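Local coordinates for protein lytic chitin monooxygenase (Enterococcus faecalis, PDB 4A02) that cleaves the glycosidic bonds of crystalline alpha- and beta-chitin oxidatively with a bound copper ion, working in synergy with a chitinase, at residues 1-15 with 22-36. Sequence-based numbering, arbitrary orientation. Where two conformers were deposited one is given.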
loop_
_atom_site.group_PDB
_atom_site.type_symbol
_atom_site.label_atom_id
_atom_site.label_comp_id
_atom_site.label_asym_id
_atom_site.label_seq_id
_atom_site.Cartn_x
_atom_site.Cartn_y
_atom_site.Cartn_z
ATOM N N HIS A 1 -9.556 -5.371 8.954
ATOM C CA HIS A 1 -9.245 -4.044 8.398
ATOM C C HIS A 1 -7.841 -3.828 8.846
ATOM O O HIS A 1 -7.354 -4.468 9.794
ATOM C CB HIS A 1 -10.212 -3.007 8.792
ATOM C CG HIS A 1 -11.606 -3.665 8.257
ATOM N ND1 HIS A 1 -11.832 -5.055 8.087
ATOM C CD2 HIS A 1 -12.689 -2.931 7.895
ATOM C CE1 HIS A 1 -13.096 -5.006 7.627
ATOM N NE2 HIS A 1 -13.678 -3.785 7.481
ATOM N N GLY A 2 -7.078 -2.985 8.127
ATOM C CA GLY A 2 -5.703 -2.817 8.474
ATOM C C GLY A 2 -4.955 -1.997 7.467
ATOM O O GLY A 2 -5.507 -1.543 6.465
ATOM N N TYR A 3 -3.667 -1.802 7.760
ATOM C CA TYR A 3 -2.821 -0.958 6.944
ATOM C C TYR A 3 -1.383 -1.447 7.055
ATOM O O TYR A 3 -1.038 -2.214 7.968
ATOM C CB TYR A 3 -2.923 0.538 7.362
ATOM C CG TYR A 3 -2.867 0.754 8.844
ATOM C CD1 TYR A 3 -1.667 0.718 9.553
ATOM C CD2 TYR A 3 -4.026 0.985 9.575
ATOM C CE1 TYR A 3 -1.635 0.906 10.911
ATOM C CE2 TYR A 3 -4.014 1.168 10.930
ATOM C CZ TYR A 3 -2.803 1.121 11.616
ATOM O OH TYR A 3 -2.834 1.310 12.971
ATOM N N VAL A 4 -0.529 -0.982 6.133
ATOM C CA VAL A 4 0.892 -1.227 6.208
ATOM C C VAL A 4 1.543 -0.158 7.050
ATOM O O VAL A 4 1.444 1.034 6.772
ATOM C CB VAL A 4 1.530 -1.347 4.815
ATOM C CG1 VAL A 4 3.040 -1.406 4.940
ATOM C CG2 VAL A 4 0.984 -2.558 4.093
ATOM N N ALA A 5 2.199 -0.612 8.138
ATOM C CA ALA A 5 2.833 0.255 9.093
ATOM C C ALA A 5 4.341 0.396 8.869
ATOM O O ALA A 5 4.901 1.385 9.326
ATOM C CB ALA A 5 2.549 -0.246 10.518
ATOM N N SER A 6 4.975 -0.528 8.176
ATOM C CA SER A 6 6.409 -0.454 7.941
ATOM C C SER A 6 6.754 -1.056 6.613
ATOM O O SER A 6 6.447 -2.244 6.392
ATOM C CB SER A 6 7.168 -1.166 9.038
ATOM O OG SER A 6 8.560 -0.972 8.800
ATOM N N PRO A 7 7.450 -0.353 5.702
ATOM C CA PRO A 7 7.538 1.124 5.691
ATOM C C PRO A 7 6.126 1.705 5.781
ATOM O O PRO A 7 5.161 1.133 5.297
ATOM C CB PRO A 7 8.146 1.421 4.314
ATOM C CG PRO A 7 8.822 0.155 3.906
ATOM C CD PRO A 7 7.922 -0.942 4.452
ATOM N N GLY A 8 5.989 2.862 6.457
ATOM C CA GLY A 8 4.676 3.387 6.675
ATOM C C GLY A 8 3.942 3.648 5.371
ATOM O O GLY A 8 4.496 4.266 4.451
ATOM N N SER A 9 2.671 3.234 5.287
ATOM C CA SER A 9 1.924 3.508 4.071
ATOM C C SER A 9 1.540 4.971 3.999
ATOM O O SER A 9 1.639 5.754 4.943
ATOM C CB SER A 9 0.697 2.647 3.958
ATOM O OG SER A 9 -0.323 3.140 4.828
ATOM N N ARG A 10 1.051 5.358 2.817
ATOM C CA ARG A 10 0.659 6.741 2.586
ATOM C C ARG A 10 -0.471 7.129 3.539
ATOM O O ARG A 10 -0.469 8.198 4.165
ATOM C CB ARG A 10 0.310 6.903 1.122
ATOM C CG ARG A 10 -0.009 8.326 0.700
ATOM C CD ARG A 10 -0.465 8.389 -0.737
ATOM N NE ARG A 10 0.642 8.082 -1.650
ATOM C CZ ARG A 10 0.489 7.997 -2.961
ATOM N NH1 ARG A 10 -0.700 8.131 -3.499
ATOM N NH2 ARG A 10 1.539 7.732 -3.734
ATOM N N ALA A 11 -1.462 6.232 3.639
ATOM C CA ALA A 11 -2.571 6.411 4.581
ATOM C C ALA A 11 -2.089 6.410 6.010
ATOM O O ALA A 11 -2.495 7.263 6.829
ATOM C CB ALA A 11 -3.603 5.314 4.324
ATOM N N PHE A 12 -1.249 5.428 6.368
ATOM C CA PHE A 12 -0.716 5.350 7.731
ATOM C C PHE A 12 -0.069 6.644 8.153
ATOM O O PHE A 12 -0.368 7.199 9.220
ATOM C CB PHE A 12 0.281 4.202 7.784
ATOM C CG PHE A 12 1.083 4.087 9.053
ATOM C CD1 PHE A 12 0.531 3.481 10.191
ATOM C CD2 PHE A 12 2.389 4.521 9.118
ATOM C CE1 PHE A 12 1.293 3.284 11.316
ATOM C CE2 PHE A 12 3.161 4.319 10.270
ATOM C CZ PHE A 12 2.595 3.699 11.346
ATOM N N PHE A 13 0.844 7.180 7.318
ATOM C CA PHE A 13 1.549 8.403 7.664
ATOM C C PHE A 13 0.630 9.618 7.710
ATOM O O PHE A 13 1.004 10.624 8.316
ATOM C CB PHE A 13 2.707 8.645 6.742
ATOM C CG PHE A 13 3.986 7.893 7.080
ATOM C CD1 PHE A 13 4.449 7.738 8.352
ATOM C CD2 PHE A 13 4.744 7.344 6.069
ATOM C CE1 PHE A 13 5.663 7.127 8.658
ATOM C CE2 PHE A 13 5.983 6.741 6.389
ATOM C CZ PHE A 13 6.401 6.650 7.648
ATOM N N GLY A 14 -0.541 9.566 7.083
ATOM C CA GLY A 14 -1.493 10.658 7.206
ATOM C C GLY A 14 -2.384 10.585 8.428
ATOM O O GLY A 14 -3.208 11.488 8.597
ATOM N N SER A 15 -2.266 9.557 9.234
ATOM C CA SER A 15 -3.124 9.310 10.378
ATOM C C SER A 15 -2.345 9.492 11.665
ATOM O O SER A 15 -1.119 9.555 11.671
ATOM C CB SER A 15 -3.666 7.889 10.324
ATOM O OG SER A 15 -2.699 6.924 10.706
ATOM N N ASN A 22 2.117 12.800 6.659
ATOM C CA ASN A 22 1.498 13.202 5.408
ATOM C C ASN A 22 0.332 14.133 5.700
ATOM O O ASN A 22 -0.331 14.004 6.731
ATOM C CB ASN A 22 1.005 12.008 4.605
ATOM C CG ASN A 22 2.081 11.279 3.861
ATOM O OD1 ASN A 22 3.127 11.856 3.504
ATOM N ND2 ASN A 22 1.832 10.020 3.538
ATOM N N THR A 23 0.085 15.036 4.756
ATOM C CA THR A 23 -1.050 15.939 4.817
ATOM C C THR A 23 -2.096 15.587 3.778
ATOM O O THR A 23 -1.818 14.967 2.745
ATOM C CB THR A 23 -0.577 17.401 4.708
ATOM O OG1 THR A 23 0.101 17.542 3.490
ATOM C CG2 THR A 23 0.224 17.804 5.922
ATOM N N ASN A 24 -3.312 16.000 4.078
ATOM C CA ASN A 24 -4.487 15.838 3.212
ATOM C C ASN A 24 -4.567 14.467 2.568
ATOM O O ASN A 24 -4.400 14.281 1.355
ATOM C CB ASN A 24 -4.611 16.941 2.190
ATOM C CG ASN A 24 -5.938 16.861 1.469
ATOM O OD1 ASN A 24 -6.880 16.223 1.963
ATOM N ND2 ASN A 24 -6.022 17.501 0.313
ATOM N N VAL A 25 -4.926 13.470 3.390
ATOM C CA VAL A 25 -5.160 12.114 2.943
ATOM C C VAL A 25 -6.675 11.769 3.025
ATOM O O VAL A 25 -7.068 10.594 2.997
ATOM C CB VAL A 25 -4.342 11.079 3.714
ATOM C CG1 VAL A 25 -2.861 11.247 3.416
ATOM C CG2 VAL A 25 -4.608 11.120 5.192
ATOM N N GLY A 26 -7.536 12.787 3.064
ATOM C CA GLY A 26 -8.951 12.543 3.172
ATOM C C GLY A 26 -9.275 11.721 4.395
ATOM O O GLY A 26 -8.720 11.904 5.469
ATOM N N ARG A 27 -10.217 10.781 4.214
ATOM C CA ARG A 27 -10.677 9.946 5.322
ATOM C C ARG A 27 -9.561 9.168 5.984
ATOM O O ARG A 27 -9.733 8.762 7.132
ATOM C CB ARG A 27 -11.726 8.945 4.854
ATOM C CG ARG A 27 -13.091 9.495 4.542
ATOM C CD ARG A 27 -13.973 8.442 3.891
ATOM N NE ARG A 27 -14.298 7.410 4.851
ATOM C CZ ARG A 27 -14.989 6.323 4.564
ATOM N NH1 ARG A 27 -15.444 6.114 3.363
ATOM N NH2 ARG A 27 -15.251 5.435 5.474
ATOM N N ALA A 28 -8.443 8.926 5.288
ATOM C CA ALA A 28 -7.367 8.148 5.899
ATOM C C ALA A 28 -6.745 8.805 7.093
ATOM O O ALA A 28 -6.033 8.156 7.853
ATOM C CB ALA A 28 -6.304 7.817 4.857
ATOM N N GLN A 29 -6.995 10.121 7.302
ATOM C CA GLN A 29 -6.467 10.748 8.495
ATOM C C GLN A 29 -7.075 10.147 9.730
ATOM O O GLN A 29 -6.415 10.107 10.797
ATOM C CB GLN A 29 -6.707 12.259 8.403
ATOM C CG GLN A 29 -6.168 13.038 9.580
ATOM C CD GLN A 29 -6.356 14.517 9.398
ATOM O OE1 GLN A 29 -6.185 15.074 8.303
ATOM N NE2 GLN A 29 -6.668 15.229 10.456
ATOM N N TRP A 30 -8.312 9.672 9.633
ATOM C CA TRP A 30 -9.055 9.102 10.724
ATOM C C TRP A 30 -9.246 7.595 10.599
ATOM O O TRP A 30 -9.448 6.942 11.635
ATOM C CB TRP A 30 -10.437 9.810 10.882
ATOM C CG TRP A 30 -10.230 11.294 11.072
ATOM C CD1 TRP A 30 -9.974 11.974 12.225
ATOM C CD2 TRP A 30 -10.215 12.302 10.035
ATOM N NE1 TRP A 30 -9.808 13.309 12.001
ATOM C CE2 TRP A 30 -9.951 13.535 10.642
ATOM C CE3 TRP A 30 -10.391 12.271 8.651
ATOM C CZ2 TRP A 30 -9.861 14.719 9.920
ATOM C CZ3 TRP A 30 -10.314 13.426 7.964
ATOM C CH2 TRP A 30 -10.072 14.645 8.579
ATOM N N GLU A 31 -9.222 7.061 9.381
ATOM C CA GLU A 31 -9.503 5.628 9.190
ATOM C C GLU A 31 -8.583 5.074 8.103
ATOM O O GLU A 31 -8.972 4.602 7.036
ATOM C CB GLU A 31 -10.964 5.362 8.833
ATOM C CG GLU A 31 -12.004 6.381 9.141
ATOM C CD GLU A 31 -13.236 6.470 8.316
ATOM O OE1 GLU A 31 -14.127 5.570 8.330
ATOM O OE2 GLU A 31 -13.548 7.500 7.634
ATOM N N PRO A 32 -7.286 5.047 8.423
ATOM C CA PRO A 32 -6.308 4.497 7.477
ATOM C C PRO A 32 -6.507 3.004 7.195
ATOM O O PRO A 32 -5.996 2.506 6.184
ATOM C CB PRO A 32 -4.964 4.752 8.171
ATOM C CG PRO A 32 -5.330 4.774 9.634
ATOM C CD PRO A 32 -6.619 5.499 9.675
ATOM N N GLN A 33 -7.235 2.329 8.084
ATOM C CA GLN A 33 -7.492 0.904 7.996
ATOM C C GLN A 33 -8.631 0.533 7.057
ATOM O O GLN A 33 -8.909 -0.670 6.879
ATOM C CB GLN A 33 -7.805 0.331 9.384
ATOM C CG GLN A 33 -9.158 0.718 9.967
ATOM C CD GLN A 33 -9.210 2.006 10.698
ATOM O OE1 GLN A 33 -8.335 2.889 10.560
ATOM N NE2 GLN A 33 -10.261 2.209 11.489
ATOM N N SER A 34 -9.327 1.517 6.479
ATOM C CA SER A 34 -10.608 1.279 5.813
ATOM C C SER A 34 -10.583 1.391 4.305
ATOM O O SER A 34 -11.623 1.665 3.685
ATOM C CB SER A 34 -11.676 2.182 6.431
ATOM O OG SER A 34 -11.755 1.963 7.799
ATOM N N ILE A 35 -9.430 1.137 3.682
ATOM C CA ILE A 35 -9.305 1.265 2.243
ATOM C C ILE A 35 -9.631 -0.107 1.615
ATOM O O ILE A 35 -8.783 -0.887 1.202
ATOM C CB ILE A 35 -7.972 1.846 1.807
ATOM C CG1 ILE A 35 -7.713 3.144 2.562
ATOM C CG2 ILE A 35 -7.956 2.047 0.311
ATOM C CD1 ILE A 35 -6.381 3.794 2.234
ATOM N N GLU A 36 -10.941 -0.376 1.599
ATOM C CA GLU A 36 -11.541 -1.671 1.310
ATOM C C GLU A 36 -12.281 -1.609 -0.043
ATOM O O GLU A 36 -13.182 -0.764 -0.186
ATOM C CB GLU A 36 -12.539 -2.071 2.427
ATOM C CG GLU A 36 -13.104 -3.432 2.250
ATOM C CD GLU A 36 -14.080 -3.849 3.290
ATOM O OE1 GLU A 36 -14.409 -3.059 4.222
ATOM O OE2 GLU A 36 -14.522 -5.024 3.281
HETATM O O HOH W 1 -6.775 0.310 4.626
HETATM O O HOH W 2 -2.500 14.079 8.322
#
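N22 lays its amide against the short helix 10-13 and shows how one asparagine can tie a loop to a helical turn. Its ND2 gives a bond of 3.0 Å to R10 O, 162° at the hydrogen and within the planes of both amide and carbonyl, while its backbone N hydrogen-bonds to F13 O. With CG anti to its carbonyl carbon (chi1 -79°), the amide also passes alongside F13 CB; its OD1 turns to H67. Next to it V25 sets CG2 against G14, 3.7 Å from G14 O, and a water joins G14 O to N22 O. Beyond this, the methyl of A11 is met by A28 CB at 3.7 Å, by I35 CD1 and by P32 CB. P32 CG packs on S15 OG (3.6 Å), a hydroxyl that hydrogen-bonds to F12 O. The proline lies side by side with Y3, whose ring turns an edge to Q33 CA, its plane 64° from the Q33 amide. Here G2 N donates to Q33 O (3.2 Å), and a second water links G2 O, P32 O and I35 N. This places 22-36, part of the long loop region between strands 2-6 and 74-82 of the LPMO beta-sandwich, beside H1, which with H86 forms the copper-binding histidine brace. Strand 2-6 pairs with 74-82; from the other sheet, strand 155-165 receives Y3, V4 and S9. R10 forms a salt bridge with D162 of that strand and also bonds to L58 O.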